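PDB 1R2J: protein FkbI from Streptomyces hygroscopicus, which binds FAD and probably acts as an acyl-ACP dehydrogenase in making the methoxymalonyl extender unit of the polyketide FK520. Local coordinates for residues P183-R187 with R338-M343; A16-D20 with R335-D339; L52-E56 with E283-D287. All blocks are in the same frame, centred on the assembly; numbering follows the deposited sequence.

Contact 1 (P183-R187 with R338-M343); sequences PSGCR and RDAKLM. With FAD (flavin-adenine dinucleotide), chain B.
Ser184, Gly185 and Cys186 lie against one side of helix 332-345, where the middle and C-terminal domains of the acyl-CoA dehydrogenase fold meet beside the flavin. The loop between strands 175-179 and 192-196 is gripped by two side chains of the helix. Arg338, its chain bent at chi3 (-68°) back to the loop, gives NH1 to Ser184 O at 2.8 Å, almost in the plane of its guanidinium. The backbone Cys186 N donates to Asp339 OD1 at 2.8 Å in a nearly straight bond (167°), reaching the oxygen from above the carboxylate plane. CG of Asp339 stands beside its own backbone N, which brings OD1 to the loop. The end of Arg187 crosses Arg338 at about a right angle, and each guanidinium lies over one face of the other, offset toward the rim, with the planes 45° apart. These like charges share Asp20, which is salt-bridged to both arginines. CD2 of Leu342 closes on the glycine backbone, 3.4 Å from Gly185 N. CD1 of the same leucine touches Ser184 OG, and CD2 also reaches C7M of the FAD at 3.5 Å, so one isobutyl group packs against both loop and flavin. Cys186 SG meets Met343 CE at 4.1 Å. One water joins Ser184 OG to the backbone Arg338 O, with 2.9 Å to each oxygen.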
ATOM      1  N   PRO A 183     -13.832  -8.019  -3.210  1.00 25.01           N
ATOM      2  CA  PRO A 183     -13.145  -7.272  -2.148  1.00 23.70           C
ATOM      3  C   PRO A 183     -14.040  -6.145  -1.627  1.00 23.59           C
ATOM      4  O   PRO A 183     -14.730  -5.484  -2.407  1.00 21.56           O
ATOM      5  CB  PRO A 183     -11.900  -6.750  -2.851  1.00 24.22           C
ATOM      6  CG  PRO A 183     -12.390  -6.540  -4.262  1.00 25.07           C
ATOM      7  CD  PRO A 183     -13.180  -7.797  -4.515  1.00 23.43           C
ATOM      8  N   SER A 184     -14.032  -5.930  -0.313  1.00 22.37           N
ATOM      9  CA  SER A 184     -14.873  -4.891   0.283  1.00 25.18           C
ATOM     10  C   SER A 184     -14.407  -3.468  -0.015  1.00 24.82           C
ATOM     11  O   SER A 184     -15.230  -2.578  -0.214  1.00 26.77           O
ATOM     12  CB  SER A 184     -14.970  -5.088   1.800  1.00 23.93           C
ATOM     13  OG  SER A 184     -13.706  -4.926   2.413  1.00 23.55           O
ATOM     14  N   GLY A 185     -13.094  -3.257  -0.044  1.00 24.98           N
ATOM     15  CA  GLY A 185     -12.555  -1.932  -0.319  1.00 24.67           C
ATOM     16  C   GLY A 185     -11.358  -2.017  -1.252  1.00 23.71           C
ATOM     17  O   GLY A 185     -10.891  -3.124  -1.532  1.00 22.93           O
ATOM     18  N   CYS A 186     -10.850  -0.874  -1.717  1.00 20.60           N
ATOM     19  CA  CYS A 186      -9.720  -0.863  -2.645  1.00 21.42           C
ATOM     20  C   CYS A 186     -10.035  -1.900  -3.738  1.00 20.28           C
ATOM     21  O   CYS A 186      -9.154  -2.599  -4.243  1.00 16.61           O
ATOM     22  CB  CYS A 186      -8.424  -1.231  -1.905  1.00 21.88           C
ATOM     23  SG  CYS A 186      -7.709   0.095  -0.860  1.00 24.73           S
ATOM     24  N   ARG A 187     -11.316  -1.967  -4.091  1.00 21.37           N
ATOM     25  CA  ARG A 187     -11.847  -2.924  -5.055  1.00 21.95           C
ATOM     26  C   ARG A 187     -11.218  -3.013  -6.442  1.00 22.76           C
ATOM     27  O   ARG A 187     -11.402  -4.013  -7.137  1.00 22.75           O
ATOM     28  CB  ARG A 187     -13.361  -2.713  -5.179  1.00 23.66           C
ATOM     29  CG  ARG A 187     -14.075  -2.782  -3.836  1.00 22.71           C
ATOM     30  CD  ARG A 187     -15.582  -2.856  -3.993  1.00 24.00           C
ATOM     31  NE  ARG A 187     -16.150  -1.637  -4.560  1.00 21.94           N
ATOM     32  CZ  ARG A 187     -17.455  -1.430  -4.700  1.00 24.46           C
ATOM     33  NH1 ARG A 187     -18.313  -2.366  -4.319  1.00 22.23           N
ATOM     34  NH2 ARG A 187     -17.902  -0.287  -5.201  1.00 22.74           N
ATOM     35  N   ARG A 338     -15.084   2.831   3.140  1.00 18.19           N
ATOM     36  CA  ARG A 338     -14.716   1.419   2.990  1.00 19.36           C
ATOM     37  C   ARG A 338     -13.208   1.204   2.912  1.00 18.18           C
ATOM     38  O   ARG A 338     -12.685   0.236   3.471  1.00 18.34           O
ATOM     39  CB  ARG A 338     -15.356   0.813   1.728  1.00 19.36           C
ATOM     40  CG  ARG A 338     -16.850   0.498   1.852  1.00 20.53           C
ATOM     41  CD  ARG A 338     -17.411  -0.150   0.573  1.00 17.85           C
ATOM     42  NE  ARG A 338     -17.426   0.771  -0.564  1.00 18.83           N
ATOM     43  CZ  ARG A 338     -16.540   0.767  -1.561  1.00 21.69           C
ATOM     44  NH1 ARG A 338     -15.551  -0.126  -1.587  1.00 15.41           N
ATOM     45  NH2 ARG A 338     -16.623   1.681  -2.526  1.00 18.17           N
ATOM     46  N   ASP A 339     -12.514   2.099   2.214  1.00 18.14           N
ATOM     47  CA  ASP A 339     -11.069   1.974   2.047  1.00 18.23           C
ATOM     48  C   ASP A 339     -10.304   2.171   3.346  1.00 17.21           C
ATOM     49  O   ASP A 339      -9.389   1.412   3.638  1.00 18.83           O
ATOM     50  CB  ASP A 339     -10.539   2.967   0.995  1.00 19.18           C
ATOM     51  CG  ASP A 339     -11.109   2.719  -0.398  1.00 19.67           C
ATOM     52  OD1 ASP A 339     -11.666   1.629  -0.646  1.00 19.28           O
ATOM     53  OD2 ASP A 339     -10.986   3.620  -1.254  1.00 21.07           O
ATOM     54  N   ALA A 340     -10.683   3.186   4.118  1.00 14.62           N
ATOM     55  CA  ALA A 340     -10.016   3.494   5.380  1.00 15.48           C
ATOM     56  C   ALA A 340     -10.169   2.358   6.393  1.00 16.58           C
ATOM     57  O   ALA A 340      -9.254   2.080   7.168  1.00 15.35           O
ATOM     58  CB  ALA A 340     -10.564   4.810   5.967  1.00 13.68           C
ATOM     59  N   LYS A 341     -11.327   1.710   6.382  1.00 18.01           N
ATOM     60  CA  LYS A 341     -11.579   0.600   7.290  1.00 17.24           C
ATOM     61  C   LYS A 341     -10.515  -0.474   7.048  1.00 19.16           C
ATOM     62  O   LYS A 341      -9.933  -1.015   7.991  1.00 18.46           O
ATOM     63  CB  LYS A 341     -12.978   0.036   7.035  1.00 17.57           C
ATOM     64  CG  LYS A 341     -13.352  -1.166   7.892  1.00 19.33           C
ATOM     65  CD  LYS A 341     -13.368  -0.823   9.374  1.00 20.81           C
ATOM     66  CE  LYS A 341     -12.147  -1.402  10.085  1.00 23.36           C
ATOM     67  NZ  LYS A 341     -12.152  -1.034  11.528  1.00 25.79           N
ATOM     68  N   LEU A 342     -10.254  -0.761   5.774  1.00 19.16           N
ATOM     69  CA  LEU A 342      -9.263  -1.768   5.405  1.00 20.90           C
ATOM     70  C   LEU A 342      -7.849  -1.379   5.845  1.00 20.64           C
ATOM     71  O   LEU A 342      -7.072  -2.236   6.255  1.00 20.92           O
ATOM     72  CB  LEU A 342      -9.316  -2.018   3.890  1.00 22.84           C
ATOM     73  CG  LEU A 342      -9.934  -3.353   3.431  1.00 26.55           C
ATOM     74  CD1 LEU A 342     -11.099  -3.749   4.329  1.00 26.61           C
ATOM     75  CD2 LEU A 342     -10.391  -3.229   1.979  1.00 27.07           C
ATOM     76  N   MET A 343      -7.527  -0.090   5.780  1.00 19.37           N
ATOM     77  CA  MET A 343      -6.205   0.390   6.181  1.00 18.22           C
ATOM     78  C   MET A 343      -5.925   0.149   7.666  1.00 19.15           C
ATOM     79  O   MET A 343      -4.770   0.010   8.064  1.00 16.52           O
ATOM     80  CB  MET A 343      -6.059   1.876   5.857  1.00 17.60           C
ATOM     81  CG  MET A 343      -6.167   2.191   4.362  1.00 16.33           C
ATOM     82  SD  MET A 343      -4.985   1.265   3.362  1.00 22.15           S
ATOM     83  CE  MET A 343      -5.995  -0.145   2.868  1.00 14.22           C
TER
HETATM   84  PA  FAD B 399      -5.922 -12.165  11.863  1.00 31.55           P
HETATM   85  O1A FAD B 399      -4.567 -11.745  11.531  1.00 29.27           O
HETATM   86  O2A FAD B 399      -6.726 -13.403  11.567  1.00 28.05           O
HETATM   87  O5B FAD B 399      -6.952 -11.065  12.122  1.00 31.78           O
HETATM   88  C5B FAD B 399      -6.955 -10.945  13.489  1.00 26.42           C
HETATM   89  C4B FAD B 399      -7.818  -9.910  14.126  1.00 24.70           C
HETATM   90  O4B FAD B 399      -7.295 -10.274  15.452  1.00 21.89           O
HETATM   91  C3B FAD B 399      -7.246  -8.565  13.806  1.00 24.40           C
HETATM   92  O3B FAD B 399      -8.199  -7.598  14.102  1.00 23.93           O
HETATM   93  C2B FAD B 399      -6.064  -8.452  14.645  1.00 22.23           C
HETATM   94  O2B FAD B 399      -5.547  -7.144  15.005  1.00 22.98           O
HETATM   95  C1B FAD B 399      -6.406  -9.288  15.913  1.00 22.80           C
HETATM   96  N9A FAD B 399      -5.245  -9.919  16.446  1.00 23.00           N
HETATM   97  C8A FAD B 399      -4.440 -10.981  15.954  1.00 22.53           C
HETATM   98  N7A FAD B 399      -3.429 -11.306  16.704  1.00 21.89           N
HETATM   99  C5A FAD B 399      -3.512 -10.444  17.781  1.00 22.99           C
HETATM  100  C6A FAD B 399      -2.739 -10.277  18.933  1.00 23.23           C
HETATM  101  N6A FAD B 399      -1.662 -11.030  19.200  1.00 22.24           N
HETATM  102  N1A FAD B 399      -3.110  -9.292  19.829  1.00 22.18           N
HETATM  103  C2A FAD B 399      -4.192  -8.514  19.594  1.00 22.09           C
HETATM  104  N3A FAD B 399      -5.029  -8.603  18.478  1.00 20.71           N
HETATM  105  C4A FAD B 399      -4.558  -9.643  17.629  1.00 22.79           C
HETATM  106  N1  FAD B 399      -1.054  -9.363   2.525  1.00 27.81           N
HETATM  107  C2  FAD B 399       0.126  -9.485   1.789  1.00 29.57           C
HETATM  108  O2  FAD B 399       1.016 -10.300   2.096  1.00 27.98           O
HETATM  109  N3  FAD B 399       0.315  -8.678   0.675  1.00 28.64           N
HETATM  110  C4  FAD B 399      -0.616  -7.720   0.198  1.00 28.35           C
HETATM  111  O4  FAD B 399      -0.343  -7.037  -0.835  1.00 26.77           O
HETATM  112  C4X FAD B 399      -1.782  -7.634   0.926  1.00 28.10           C
HETATM  113  N5  FAD B 399      -2.763  -6.670   0.434  1.00 29.92           N
HETATM  114  C5X FAD B 399      -3.987  -6.567   1.129  1.00 29.96           C
HETATM  115  C6  FAD B 399      -5.011  -5.676   0.710  1.00 31.03           C
HETATM  116  C7  FAD B 399      -6.282  -5.559   1.349  1.00 30.58           C
HETATM  117  C7M FAD B 399      -7.324  -4.575   0.822  1.00 31.06           C
HETATM  118  C8  FAD B 399      -6.540  -6.396   2.470  1.00 31.27           C
HETATM  119  C8M FAD B 399      -7.856  -6.407   3.227  1.00 31.24           C
HETATM  120  C9  FAD B 399      -5.577  -7.259   2.927  1.00 31.59           C
HETATM  121  C9A FAD B 399      -4.280  -7.359   2.302  1.00 32.09           C
HETATM  122  N10 FAD B 399      -3.206  -8.290   2.756  1.00 31.44           N
HETATM  123  C10 FAD B 399      -1.989  -8.449   2.082  1.00 29.90           C
HETATM  124  C1' FAD B 399      -3.643  -8.899   3.938  1.00 34.82           C
HETATM  125  C2' FAD B 399      -3.203  -8.044   5.258  1.00 37.60           C
HETATM  126  O2' FAD B 399      -1.840  -8.537   5.408  1.00 33.75           O
HETATM  127  C3' FAD B 399      -3.981  -8.609   6.309  1.00 39.99           C
HETATM  128  O3' FAD B 399      -4.959  -7.628   6.734  1.00 44.80           O
HETATM  129  C4' FAD B 399      -3.577  -9.173   7.694  1.00 39.54           C
HETATM  130  O4' FAD B 399      -2.501 -10.062   7.817  1.00 42.93           O
HETATM  131  C5' FAD B 399      -4.854  -9.838   7.902  1.00 39.46           C
HETATM  132  O5' FAD B 399      -4.773 -11.060   8.571  1.00 34.76           O
HETATM  133  P   FAD B 399      -6.166 -11.890   8.646  1.00 34.54           P
HETATM  134  O1P FAD B 399      -4.999 -12.633   8.637  1.00 35.96           O
HETATM  135  O2P FAD B 399      -6.859 -13.248   8.940  1.00 38.58           O
HETATM  136  O3P FAD B 399      -6.155 -12.055  10.264  1.00 32.22           O
HETATM  137  O   HOH W   1     -14.072  -2.257   3.356  1.00 22.13           O
HETATM  138  O   HOH W   2     -12.990   0.467  -2.807  1.00 19.32           O

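Contact 2 (A16-D20 with R335-D339); sequences AAEWD and RAYRD
Ala16 and Asp20 face Arg335 and Arg338 across two helices whose short axes run 12.9 Å apart at 47°. The nearest CA atoms, those of Asp20 and Arg335, are still 8.1 Å from each other. Long side chains therefore bridge the space between helix 16-22 of the N-terminal domain and helix 332-345 of the C-terminal domain. CG of Asp20 is anti to the backbone N (chi1 -166°), which sends the carboxylate across to the second helix. There OD2 takes a hydrogen bond from Arg338 NH2 at 2.7 Å through its syn lone pair, within a salt bridge. The carboxylate and guanidinium are nearly coplanar, 26° apart. Arg335 slides past Asp20 in the opposite direction, with its CD 3.4 Å from Asp20 CG. Its guanidinium then lies with one face against the methyl of Ala16, where CB is 3.6 Å from Arg335 NH2, and its NE is bonded to Gly330 O. A water donates to Asp20 OD1 at 2.6 Å and to Asp339 OD1 and accepts from Arg338 NH1. With Arg187 and Arg338 on OD2 and a water on OD1, this buried carboxylate is likely to stay ionised.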
ATOM      1  N   ALA A  16     -12.533   7.397 -11.019  1.00 26.28           N
ATOM      2  CA  ALA A  16     -12.364   6.562  -9.832  1.00 25.38           C
ATOM      3  C   ALA A  16     -13.642   5.800  -9.488  1.00 25.07           C
ATOM      4  O   ALA A  16     -13.601   4.603  -9.205  1.00 24.87           O
ATOM      5  CB  ALA A  16     -11.920   7.424  -8.649  1.00 24.88           C
ATOM      6  N   ALA A  17     -14.775   6.491  -9.521  1.00 25.02           N
ATOM      7  CA  ALA A  17     -16.058   5.862  -9.215  1.00 25.63           C
ATOM      8  C   ALA A  17     -16.317   4.618 -10.078  1.00 26.01           C
ATOM      9  O   ALA A  17     -16.634   3.540  -9.561  1.00 25.76           O
ATOM     10  CB  ALA A  17     -17.188   6.874  -9.396  1.00 25.67           C
ATOM     11  N   GLU A  18     -16.176   4.764 -11.390  1.00 26.73           N
ATOM     12  CA  GLU A  18     -16.395   3.651 -12.315  1.00 28.06           C
ATOM     13  C   GLU A  18     -15.365   2.537 -12.141  1.00 27.46           C
ATOM     14  O   GLU A  18     -15.703   1.351 -12.235  1.00 27.45           O
ATOM     15  CB  GLU A  18     -16.366   4.152 -13.756  1.00 30.44           C
ATOM     16  CG  GLU A  18     -16.949   3.182 -14.772  1.00 36.77           C
ATOM     17  CD  GLU A  18     -16.012   2.038 -15.116  1.00 39.87           C
ATOM     18  OE1 GLU A  18     -14.843   2.306 -15.467  1.00 42.67           O
ATOM     19  OE2 GLU A  18     -16.449   0.867 -15.042  1.00 42.10           O
ATOM     20  N   TRP A  19     -14.108   2.907 -11.907  1.00 25.60           N
ATOM     21  CA  TRP A  19     -13.078   1.895 -11.710  1.00 26.69           C
ATOM     22  C   TRP A  19     -13.415   1.087 -10.469  1.00 26.67           C
ATOM     23  O   TRP A  19     -13.253  -0.131 -10.444  1.00 25.55           O
ATOM     24  CB  TRP A  19     -11.699   2.536 -11.535  1.00 27.80           C
ATOM     25  CG  TRP A  19     -11.167   3.183 -12.782  1.00 29.56           C
ATOM     26  CD1 TRP A  19     -11.601   2.981 -14.063  1.00 29.27           C
ATOM     27  CD2 TRP A  19     -10.066   4.096 -12.870  1.00 29.44           C
ATOM     28  NE1 TRP A  19     -10.836   3.710 -14.942  1.00 29.57           N
ATOM     29  CE2 TRP A  19      -9.887   4.403 -14.238  1.00 29.97           C
ATOM     30  CE3 TRP A  19      -9.212   4.683 -11.927  1.00 29.45           C
ATOM     31  CZ2 TRP A  19      -8.886   5.275 -14.687  1.00 29.92           C
ATOM     32  CZ3 TRP A  19      -8.216   5.548 -12.373  1.00 29.94           C
ATOM     33  CH2 TRP A  19      -8.063   5.834 -13.744  1.00 29.31           C
ATOM     34  N   ASP A  20     -13.906   1.781  -9.447  1.00 26.32           N
ATOM     35  CA  ASP A  20     -14.268   1.156  -8.180  1.00 26.33           C
ATOM     36  C   ASP A  20     -15.477   0.227  -8.287  1.00 26.47           C
ATOM     37  O   ASP A  20     -15.481  -0.863  -7.709  1.00 26.60           O
ATOM     38  CB  ASP A  20     -14.541   2.234  -7.131  1.00 27.19           C
ATOM     39  CG  ASP A  20     -14.596   1.677  -5.721  1.00 28.72           C
ATOM     40  OD1 ASP A  20     -13.559   1.179  -5.240  1.00 31.06           O
ATOM     41  OD2 ASP A  20     -15.672   1.731  -5.094  1.00 27.52           O
ATOM     42  N   ARG A 335     -16.200   5.695  -0.902  1.00 19.74           N
ATOM     43  CA  ARG A 335     -15.018   4.852  -1.027  1.00 19.55           C
ATOM     44  C   ARG A 335     -14.041   5.032   0.139  1.00 20.07           C
ATOM     45  O   ARG A 335     -13.426   4.065   0.593  1.00 21.51           O
ATOM     46  CB  ARG A 335     -14.303   5.153  -2.348  1.00 19.07           C
ATOM     47  CG  ARG A 335     -15.104   4.765  -3.580  1.00 21.15           C
ATOM     48  CD  ARG A 335     -14.319   4.984  -4.864  1.00 21.39           C
ATOM     49  NE  ARG A 335     -14.266   6.386  -5.281  1.00 22.63           N
ATOM     50  CZ  ARG A 335     -13.245   7.209  -5.071  1.00 22.96           C
ATOM     51  NH1 ARG A 335     -12.164   6.788  -4.433  1.00 23.69           N
ATOM     52  NH2 ARG A 335     -13.297   8.455  -5.525  1.00 23.50           N
ATOM     53  N   ALA A 336     -13.891   6.267   0.612  1.00 18.42           N
ATOM     54  CA  ALA A 336     -12.991   6.541   1.731  1.00 17.97           C
ATOM     55  C   ALA A 336     -13.429   5.729   2.948  1.00 17.49           C
ATOM     56  O   ALA A 336     -12.607   5.161   3.663  1.00 18.58           O
ATOM     57  CB  ALA A 336     -13.011   8.033   2.075  1.00 16.99           C
ATOM     58  N   TYR A 337     -14.738   5.685   3.175  1.00 17.62           N
ATOM     59  CA  TYR A 337     -15.300   4.968   4.310  1.00 16.51           C
ATOM     60  C   TYR A 337     -14.883   3.487   4.284  1.00 18.53           C
ATOM     61  O   TYR A 337     -14.373   2.956   5.282  1.00 14.11           O
ATOM     62  CB  TYR A 337     -16.826   5.120   4.295  1.00 18.32           C
ATOM     63  CG  TYR A 337     -17.528   4.545   5.501  1.00 19.63           C
ATOM     64  CD1 TYR A 337     -17.239   5.003   6.792  1.00 18.97           C
ATOM     65  CD2 TYR A 337     -18.496   3.554   5.356  1.00 18.64           C
ATOM     66  CE1 TYR A 337     -17.905   4.487   7.911  1.00 19.16           C
ATOM     67  CE2 TYR A 337     -19.163   3.030   6.466  1.00 19.46           C
ATOM     68  CZ  TYR A 337     -18.863   3.500   7.736  1.00 20.14           C
ATOM     69  OH  TYR A 337     -19.512   2.971   8.827  1.00 21.34           O
ATOM     70  N   ARG A 338     -15.084   2.831   3.140  1.00 18.19           N
ATOM     71  CA  ARG A 338     -14.716   1.419   2.990  1.00 19.36           C
ATOM     72  C   ARG A 338     -13.208   1.204   2.912  1.00 18.18           C
ATOM     73  O   ARG A 338     -12.685   0.236   3.471  1.00 18.34           O
ATOM     74  CB  ARG A 338     -15.356   0.813   1.728  1.00 19.36           C
ATOM     75  CG  ARG A 338     -16.850   0.498   1.852  1.00 20.53           C
ATOM     76  CD  ARG A 338     -17.411  -0.150   0.573  1.00 17.85           C
ATOM     77  NE  ARG A 338     -17.426   0.771  -0.564  1.00 18.83           N
ATOM     78  CZ  ARG A 338     -16.540   0.767  -1.561  1.00 21.69           C
ATOM     79  NH1 ARG A 338     -15.551  -0.126  -1.587  1.00 15.41           N
ATOM     80  NH2 ARG A 338     -16.623   1.681  -2.526  1.00 18.17           N
ATOM     81  N   ASP A 339     -12.514   2.099   2.214  1.00 18.14           N
ATOM     82  CA  ASP A 339     -11.069   1.974   2.047  1.00 18.23           C
ATOM     83  C   ASP A 339     -10.304   2.171   3.346  1.00 17.21           C
ATOM     84  O   ASP A 339      -9.389   1.412   3.638  1.00 18.83           O
ATOM     85  CB  ASP A 339     -10.539   2.967   0.995  1.00 19.18           C
ATOM     86  CG  ASP A 339     -11.109   2.719  -0.398  1.00 19.67           C
ATOM     87  OD1 ASP A 339     -11.666   1.629  -0.646  1.00 19.28           O
ATOM     88  OD2 ASP A 339     -10.986   3.620  -1.254  1.00 21.07           O
TER
HETATM   89  O   HOH W   2     -12.990   0.467  -2.807  1.00 19.32           O

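Contact 3 (L52-E56 with E283-D287); sequences LGSRE and EYASD
Arg55 sets CG beside its backbone N (chi1 -57°) and bends at chi3 (65°), which turns its guanidinium toward Asp287 and Glu283. This salt-bridge network ties the start of helix 54-67, in the N-terminal domain, to the end of helix 262-287, in the C-terminal domain of the acyl-CoA dehydrogenase fold. NH1 of Arg55 donates to Asp287 OD1 at 3.1 Å, nearly in the guanidinium plane and onto the syn lone pair. Glu283 passes over one face of the same group, with its CG 3.7 Å from Arg55 NH2. Its carboxylate makes a long ionic pair with Arg55, and its OE1 is bridged to Arg280. Beside the arginine the helices come close. Ser54 CB and Ser286 CB touch at 3.4 Å, tighter than usual for two carbons, while Ser54 OG bonds to Lys227. Ser286 OG turns back to its own helix and lies 3.0 Å from Arg55 CG. A leucine in place of Ser286 would probably be too bulky here, pushing Ser54 and Arg55 away and leaving Glu283 O without its side-chain donor. In the deposited structure Glu283 O accepts two bonds from one face of its plane, from Ser286 OG at 2.7 Å and Asp287 N at 3.0 Å.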
ATOM      1  N   LEU A  52      13.184  10.099  -5.703  1.00 23.72           N
ATOM      2  CA  LEU A  52      12.517  11.017  -4.788  1.00 24.69           C
ATOM      3  C   LEU A  52      12.748  10.634  -3.326  1.00 24.68           C
ATOM      4  O   LEU A  52      12.944   9.461  -3.002  1.00 24.23           O
ATOM      5  CB  LEU A  52      11.010  11.069  -5.087  1.00 25.63           C
ATOM      6  CG  LEU A  52      10.567  12.161  -6.074  1.00 27.20           C
ATOM      7  CD1 LEU A  52      11.399  12.083  -7.338  1.00 26.91           C
ATOM      8  CD2 LEU A  52       9.075  12.019  -6.379  1.00 27.61           C
ATOM      9  N   GLY A  53      12.743  11.639  -2.452  1.00 24.32           N
ATOM     10  CA  GLY A  53      12.920  11.395  -1.031  1.00 24.78           C
ATOM     11  C   GLY A  53      11.593  10.930  -0.451  1.00 24.41           C
ATOM     12  O   GLY A  53      10.605  10.879  -1.172  1.00 23.00           O
ATOM     13  N   SER A  54      11.560  10.599   0.837  1.00 23.70           N
ATOM     14  CA  SER A  54      10.331  10.128   1.469  1.00 24.70           C
ATOM     15  C   SER A  54       9.205  11.160   1.544  1.00 23.99           C
ATOM     16  O   SER A  54       8.033  10.810   1.399  1.00 21.62           O
ATOM     17  CB  SER A  54      10.638   9.586   2.863  1.00 24.70           C
ATOM     18  OG  SER A  54      11.317   8.347   2.758  1.00 25.01           O
ATOM     19  N   ARG A  55       9.550  12.422   1.780  1.00 24.93           N
ATOM     20  CA  ARG A  55       8.540  13.470   1.834  1.00 27.36           C
ATOM     21  C   ARG A  55       7.920  13.696   0.452  1.00 27.27           C
ATOM     22  O   ARG A  55       6.698  13.695   0.311  1.00 27.65           O
ATOM     23  CB  ARG A  55       9.146  14.784   2.347  1.00 29.11           C
ATOM     24  CG  ARG A  55       9.792  14.658   3.715  1.00 32.77           C
ATOM     25  CD  ARG A  55      10.230  16.005   4.297  1.00 36.94           C
ATOM     26  NE  ARG A  55       9.109  16.900   4.577  1.00 36.35           N
ATOM     27  CZ  ARG A  55       8.894  17.500   5.748  1.00 37.27           C
ATOM     28  NH1 ARG A  55       9.721  17.304   6.766  1.00 38.08           N
ATOM     29  NH2 ARG A  55       7.857  18.314   5.900  1.00 33.47           N
ATOM     30  N   GLU A  56       8.762  13.883  -0.565  1.00 27.92           N
ATOM     31  CA  GLU A  56       8.278  14.118  -1.930  1.00 26.68           C
ATOM     32  C   GLU A  56       7.402  12.963  -2.399  1.00 24.47           C
ATOM     33  O   GLU A  56       6.269  13.168  -2.819  1.00 22.99           O
ATOM     34  CB  GLU A  56       9.453  14.279  -2.900  1.00 29.32           C
ATOM     35  CG  GLU A  56      10.554  15.192  -2.399  1.00 34.10           C
ATOM     36  CD  GLU A  56      11.803  15.126  -3.266  1.00 36.12           C
ATOM     37  OE1 GLU A  56      11.830  15.771  -4.337  1.00 38.36           O
ATOM     38  OE2 GLU A  56      12.752  14.415  -2.873  1.00 36.30           O
ATOM     39  N   GLU A 283       5.339  13.040   8.070  1.00 20.74           N
ATOM     40  CA  GLU A 283       6.506  13.856   7.773  1.00 21.45           C
ATOM     41  C   GLU A 283       7.672  13.483   8.693  1.00 21.36           C
ATOM     42  O   GLU A 283       8.819  13.366   8.251  1.00 20.75           O
ATOM     43  CB  GLU A 283       6.156  15.337   7.949  1.00 22.85           C
ATOM     44  CG  GLU A 283       5.205  15.875   6.884  1.00 21.93           C
ATOM     45  CD  GLU A 283       4.517  17.149   7.319  1.00 24.11           C
ATOM     46  OE1 GLU A 283       3.637  17.642   6.585  1.00 23.43           O
ATOM     47  OE2 GLU A 283       4.853  17.658   8.405  1.00 23.29           O
ATOM     48  N   TYR A 284       7.367  13.300   9.973  1.00 19.97           N
ATOM     49  CA  TYR A 284       8.369  12.934  10.968  1.00 19.74           C
ATOM     50  C   TYR A 284       9.014  11.585  10.624  1.00 20.48           C
ATOM     51  O   TYR A 284      10.242  11.430  10.679  1.00 20.42           O
ATOM     52  CB  TYR A 284       7.711  12.851  12.347  1.00 21.92           C
ATOM     53  CG  TYR A 284       8.653  12.536  13.483  1.00 21.69           C
ATOM     54  CD1 TYR A 284       9.447  13.531  14.058  1.00 22.31           C
ATOM     55  CD2 TYR A 284       8.735  11.246  14.001  1.00 22.28           C
ATOM     56  CE1 TYR A 284      10.296  13.242  15.132  1.00 22.79           C
ATOM     57  CE2 TYR A 284       9.583  10.947  15.070  1.00 21.68           C
ATOM     58  CZ  TYR A 284      10.354  11.949  15.629  1.00 21.03           C
ATOM     59  OH  TYR A 284      11.173  11.654  16.692  1.00 23.70           O
ATOM     60  N   ALA A 285       8.186  10.607  10.274  1.00 18.36           N
ATOM     61  CA  ALA A 285       8.698   9.288   9.933  1.00 20.06           C
ATOM     62  C   ALA A 285       9.522   9.351   8.649  1.00 21.83           C
ATOM     63  O   ALA A 285      10.544   8.669   8.522  1.00 21.02           O
ATOM     64  CB  ALA A 285       7.549   8.302   9.771  1.00 20.43           C
ATOM     65  N   SER A 286       9.083  10.177   7.701  1.00 21.85           N
ATOM     66  CA  SER A 286       9.786  10.306   6.428  1.00 23.41           C
ATOM     67  C   SER A 286      11.165  10.934   6.628  1.00 24.23           C
ATOM     68  O   SER A 286      12.124  10.569   5.948  1.00 24.89           O
ATOM     69  CB  SER A 286       8.960  11.130   5.436  1.00 24.75           C
ATOM     70  OG  SER A 286       9.053  12.516   5.721  1.00 35.63           O
ATOM     71  N   ASP A 287      11.272  11.876   7.563  1.00 24.22           N
ATOM     72  CA  ASP A 287      12.560  12.504   7.847  1.00 25.81           C
ATOM     73  C   ASP A 287      13.521  11.446   8.404  1.00 25.70           C
ATOM     74  O   ASP A 287      14.651  11.310   7.938  1.00 24.81           O
ATOM     75  CB  ASP A 287      12.401  13.656   8.859  1.00 26.60           C
ATOM     76  CG  ASP A 287      11.691  14.866   8.265  1.00 27.43           C
ATOM     77  OD1 ASP A 287      11.805  15.082   7.043  1.00 28.17           O
ATOM     78  OD2 ASP A 287      11.031  15.609   9.015  1.00 31.32           O
TER

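Contacts 1 and 2 are buried and adjacent, with centres about 8 Å apart. Both use helix 332-345 and share Arg338, Asp339 and one water. Together they bring all three domains to that helix: contact 1 adds the middle-domain loop and the flavin, contact 2 the N-terminal helix 16-22. Contact 3 is a surface contact on the opposite side of the chain's centre from contact 1, with centres about 25 Å apart. It joins N- and C-terminal domains, as contact 2 does, but through other helices. The chemistry differs too. Contact 1 combines side-chain bonds to the loop backbone with apolar contacts at the cofactor, contact 2 buries charge around water, and contact 3 places largely exposed charges beside two touching serines.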